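Local coordinates for hypothetical protein (Ralstonia eutropha, PDB 2OPK) that is of unproven function but belongs to the cupin family and may act as a mannose-6-phosphate isomerase, at residues Glu55-Ser61 and Thr102-His108. Sequence-based numbering, arbitrary orientation.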
ATOM      1  N   GLU B  55      -7.881  -9.336   3.624  1.00 19.22           N
ATOM      2  CA  GLU B  55      -6.584  -8.988   3.043  1.00 19.58           C
ATOM      3  C   GLU B  55      -6.806  -8.005   1.902  1.00 19.24           C
ATOM      4  O   GLU B  55      -7.782  -8.134   1.144  1.00 21.74           O
ATOM      5  CB  GLU B  55      -5.843 -10.228   2.531  1.00 19.31           C
ATOM      6  CG  GLU B  55      -4.433  -9.904   1.996  1.00 21.39           C
ATOM      7  CD  GLU B  55      -3.644 -11.111   1.510  1.00 23.63           C
ATOM      8  OE1 GLU B  55      -4.106 -12.270   1.730  1.00 26.41           O
ATOM      9  OE2 GLU B  55      -2.548 -10.895   0.911  1.00 20.55           O
ATOM     10  N   TRP B  56      -5.929  -7.007   1.815  1.00 16.31           N
ATOM     11  CA  TRP B  56      -5.897  -6.030   0.733  1.00 13.76           C
ATOM     12  C   TRP B  56      -4.475  -6.171   0.208  1.00 12.84           C
ATOM     13  O   TRP B  56      -3.526  -6.069   0.973  1.00 12.55           O
ATOM     14  CB  TRP B  56      -6.187  -4.607   1.257  1.00 13.46           C
ATOM     15  CG  TRP B  56      -6.144  -3.583   0.141  1.00 15.34           C
ATOM     16  CD1 TRP B  56      -7.185  -3.175  -0.632  1.00 17.82           C
ATOM     17  CD2 TRP B  56      -4.988  -2.900  -0.361  1.00 15.14           C
ATOM     18  NE1 TRP B  56      -6.747  -2.274  -1.587  1.00 18.19           N
ATOM     19  CE2 TRP B  56      -5.406  -2.102  -1.447  1.00 13.77           C
ATOM     20  CE3 TRP B  56      -3.640  -2.872   0.006  1.00 17.85           C
ATOM     21  CZ2 TRP B  56      -4.538  -1.316  -2.161  1.00 19.16           C
ATOM     22  CZ3 TRP B  56      -2.779  -2.072  -0.712  1.00 17.75           C
ATOM     23  CH2 TRP B  56      -3.226  -1.312  -1.771  1.00 18.43           C
ATOM     24  N   VAL B  57      -4.306  -6.437  -1.073  1.00 15.18           N
ATOM     25  CA  VAL B  57      -2.971  -6.747  -1.602  1.00 13.41           C
ATOM     26  C   VAL B  57      -2.787  -6.115  -2.957  1.00 16.37           C
ATOM     27  O   VAL B  57      -3.696  -6.141  -3.786  1.00 16.58           O
ATOM     28  CB  VAL B  57      -2.723  -8.292  -1.655  1.00 17.39           C
ATOM     29  CG1 VAL B  57      -3.776  -9.033  -2.539  1.00 15.77           C
ATOM     30  CG2 VAL B  57      -1.324  -8.605  -2.108  1.00 17.59           C
HETATM   31  N   MSE B  58      -1.606  -5.540  -3.174  1.00 14.90           N
HETATM   32  CA  MSE B  58      -1.292  -4.856  -4.403  1.00 16.82           C
HETATM   33  C   MSE B  58       0.080  -5.224  -4.944  1.00 14.65           C
HETATM   34  O   MSE B  58       1.037  -5.349  -4.189  1.00 11.91           O
HETATM   35  CB  MSE B  58      -1.307  -3.340  -4.159  1.00 15.18           C
HETATM   36  CG  MSE B  58      -1.180  -2.478  -5.432  1.00 21.38           C
HETATM   37 SE   MSE B  58      -1.252  -0.540  -5.031  0.75 21.54          SE
HETATM   38  CE  MSE B  58       0.014  -0.510  -3.768  1.00  4.07           C
ATOM     39  N   VAL B  59       0.169  -5.315  -6.266  1.00 12.91           N
ATOM     40  CA  VAL B  59       1.466  -5.505  -6.958  1.00 14.19           C
ATOM     41  C   VAL B  59       2.063  -4.130  -7.105  1.00 13.98           C
ATOM     42  O   VAL B  59       1.417  -3.238  -7.632  1.00 12.44           O
ATOM     43  CB  VAL B  59       1.299  -6.127  -8.348  1.00 14.50           C
ATOM     44  CG1 VAL B  59       2.644  -6.237  -9.034  1.00 14.93           C
ATOM     45  CG2 VAL B  59       0.597  -7.512  -8.240  1.00 16.91           C
ATOM     46  N   VAL B  60       3.288  -3.963  -6.625  1.00 13.48           N
ATOM     47  CA  VAL B  60       3.991  -2.681  -6.686  1.00 15.08           C
ATOM     48  C   VAL B  60       5.093  -2.699  -7.753  1.00 15.80           C
ATOM     49  O   VAL B  60       5.404  -1.659  -8.359  1.00 15.82           O
ATOM     50  CB  VAL B  60       4.553  -2.316  -5.287  1.00 16.71           C
ATOM     51  CG1 VAL B  60       4.987  -0.912  -5.253  1.00 24.21           C
ATOM     52  CG2 VAL B  60       3.476  -2.460  -4.239  1.00 19.33           C
ATOM     53  N   SER B  61       5.695  -3.867  -7.961  1.00 12.90           N
ATOM     54  CA  SER B  61       6.644  -4.078  -9.033  1.00 13.87           C
ATOM     55  C   SER B  61       6.509  -5.504  -9.512  1.00 14.26           C
ATOM     56  O   SER B  61       5.967  -6.347  -8.808  1.00 13.58           O
ATOM     57  CB  SER B  61       8.089  -3.807  -8.611  1.00 13.66           C
ATOM     58  OG  SER B  61       8.463  -4.659  -7.540  1.00 19.64           O
ATOM     59  N   THR B 102       8.755  -9.753  -8.082  1.00 15.63           N
ATOM     60  CA  THR B 102       7.450  -9.182  -7.926  1.00 14.52           C
ATOM     61  C   THR B 102       7.369  -8.782  -6.445  1.00 15.31           C
ATOM     62  O   THR B 102       7.465  -9.637  -5.552  1.00 12.03           O
ATOM     63  CB  THR B 102       6.340 -10.160  -8.313  1.00 14.26           C
ATOM     64  OG1 THR B 102       6.422 -10.452  -9.707  1.00 14.23           O
ATOM     65  CG2 THR B 102       4.973  -9.563  -8.049  1.00 14.10           C
ATOM     66  N   VAL B 103       7.263  -7.480  -6.202  1.00 13.65           N
ATOM     67  CA  VAL B 103       7.118  -6.953  -4.845  1.00 15.69           C
ATOM     68  C   VAL B 103       5.682  -6.535  -4.629  1.00 13.66           C
ATOM     69  O   VAL B 103       5.120  -5.782  -5.441  1.00 14.25           O
ATOM     70  CB  VAL B 103       8.052  -5.711  -4.590  1.00 17.55           C
ATOM     71  CG1 VAL B 103       7.860  -5.186  -3.174  1.00 16.62           C
ATOM     72  CG2 VAL B 103       9.518  -6.077  -4.867  1.00 18.30           C
ATOM     73  N   TRP B 104       5.100  -7.008  -3.531  1.00 14.39           N
ATOM     74  CA  TRP B 104       3.705  -6.733  -3.172  1.00 14.24           C
ATOM     75  C   TRP B 104       3.642  -5.985  -1.862  1.00 14.18           C
ATOM     76  O   TRP B 104       4.566  -6.061  -1.054  1.00 11.63           O
ATOM     77  CB  TRP B 104       2.935  -7.997  -2.896  1.00 13.84           C
ATOM     78  CG  TRP B 104       3.063  -9.151  -3.854  1.00 13.10           C
ATOM     79  CD1 TRP B 104       4.150  -9.913  -4.062  1.00 15.17           C
ATOM     80  CD2 TRP B 104       2.022  -9.691  -4.683  1.00 12.07           C
ATOM     81  NE1 TRP B 104       3.870 -10.901  -4.974  1.00 17.10           N
ATOM     82  CE2 TRP B 104       2.570 -10.782  -5.379  1.00 14.21           C
ATOM     83  CE3 TRP B 104       0.687  -9.344  -4.915  1.00 13.84           C
ATOM     84  CZ2 TRP B 104       1.816 -11.554  -6.272  1.00 15.63           C
ATOM     85  CZ3 TRP B 104      -0.069 -10.105  -5.785  1.00 15.85           C
ATOM     86  CH2 TRP B 104       0.496 -11.189  -6.469  1.00 16.47           C
ATOM     87  N   LEU B 105       2.521  -5.305  -1.660  1.00 13.58           N
ATOM     88  CA  LEU B 105       2.186  -4.681  -0.379  1.00 14.74           C
ATOM     89  C   LEU B 105       0.892  -5.322   0.037  1.00 13.62           C
ATOM     90  O   LEU B 105      -0.063  -5.359  -0.752  1.00 16.44           O
ATOM     91  CB  LEU B 105       1.992  -3.175  -0.536  1.00 15.18           C
ATOM     92  CG  LEU B 105       1.718  -2.422   0.766  1.00 15.48           C
ATOM     93  CD1 LEU B 105       2.940  -2.429   1.698  1.00 15.18           C
ATOM     94  CD2 LEU B 105       1.334  -1.011   0.424  1.00 29.24           C
ATOM     95  N   ALA B 106       0.863  -5.872   1.246  1.00 14.66           N
ATOM     96  CA  ALA B 106      -0.285  -6.602   1.729  1.00 15.20           C
ATOM     97  C   ALA B 106      -0.713  -6.110   3.107  1.00 16.68           C
ATOM     98  O   ALA B 106       0.134  -5.835   3.974  1.00 16.34           O
ATOM     99  CB  ALA B 106       0.008  -8.099   1.745  1.00 15.92           C
ATOM    100  N   VAL B 107      -2.030  -5.984   3.288  1.00 16.10           N
ATOM    101  CA  VAL B 107      -2.607  -5.532   4.559  1.00 16.12           C
ATOM    102  C   VAL B 107      -3.601  -6.578   5.021  1.00 17.90           C
ATOM    103  O   VAL B 107      -4.460  -7.000   4.270  1.00 18.68           O
ATOM    104  CB  VAL B 107      -3.287  -4.153   4.475  1.00 17.05           C
ATOM    105  CG1 VAL B 107      -3.764  -3.641   5.871  1.00 15.77           C
ATOM    106  CG2 VAL B 107      -2.336  -3.108   3.808  1.00 15.84           C
ATOM    107  N   HIS B 108      -3.426  -7.009   6.264  1.00 17.38           N
ATOM    108  CA  HIS B 108      -4.274  -7.969   6.912  1.00 18.10           C
ATOM    109  C   HIS B 108      -4.981  -7.263   8.039  1.00 17.43           C
ATOM    110  O   HIS B 108      -4.359  -6.602   8.845  1.00 16.59           O
ATOM    111  CB  HIS B 108      -3.402  -9.124   7.430  1.00 17.75           C
ATOM    112  CG  HIS B 108      -2.656  -9.851   6.342  1.00 21.84           C
ATOM    113  ND1 HIS B 108      -3.208 -10.895   5.620  1.00 18.67           N
ATOM    114  CD2 HIS B 108      -1.411  -9.659   5.835  1.00 25.83           C
ATOM    115  CE1 HIS B 108      -2.326 -11.325   4.733  1.00 21.46           C
ATOM    116  NE2 HIS B 108      -1.226 -10.600   4.849  1.00 22.25           N
TER
HETATM  117  O   HOH W   1      -0.361 -11.930   2.095  1.00 27.93           O
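Start with Trp104, whose indole lies between two valines of the antiparallel neighbour: Val57 CG2 comes to 3.5 Å from Trp104 CE3, and Val59 CG2 sits over the face of the six-membered ring, 4.0 Å from its centroid, as a CH-pi contact. Ala106 extends this face beside Val57. The Trp104 side chain also touches Ala64 and Ile66 of strand 64-68, in the other sheet, while Trp104 NE1 bonds to Ser38. On the other face, Trp56 CE3 rests 4.0 Å from Val107 CG2, and Met58 pairs with Leu105; here the second subunit closes the layer, with Leu105 meeting its own copy.

Between the faces runs the backbone. Trp56 and Val107 exchange two hydrogen bonds (Trp56 N to Val107 O 2.9 Å, Val107 N to Trp56 O 2.8 Å), as do Met58 and Leu105. At Val103 the regularity breaks: Val60 N and Ser61 N both donate to Val103 O, at 2.8 and 3.2 Å, a classic beta bulge.

The polar edge is at the opposite end. His108 NE2 is hydrogen-bonded chiefly to Glu34 OE2; a water that donates to Glu55 OE2 at 2.7 Å accepts only weakly from His108 NE2, at 3.2 Å. With His91 touching Glu55, these polar side chains line the same face as Trp104, beside which an unidentified ligand is bound. Adjacent antiparallel strands whose Trp104 face turns inward to strand 64-68 fit the cupin beta-barrel.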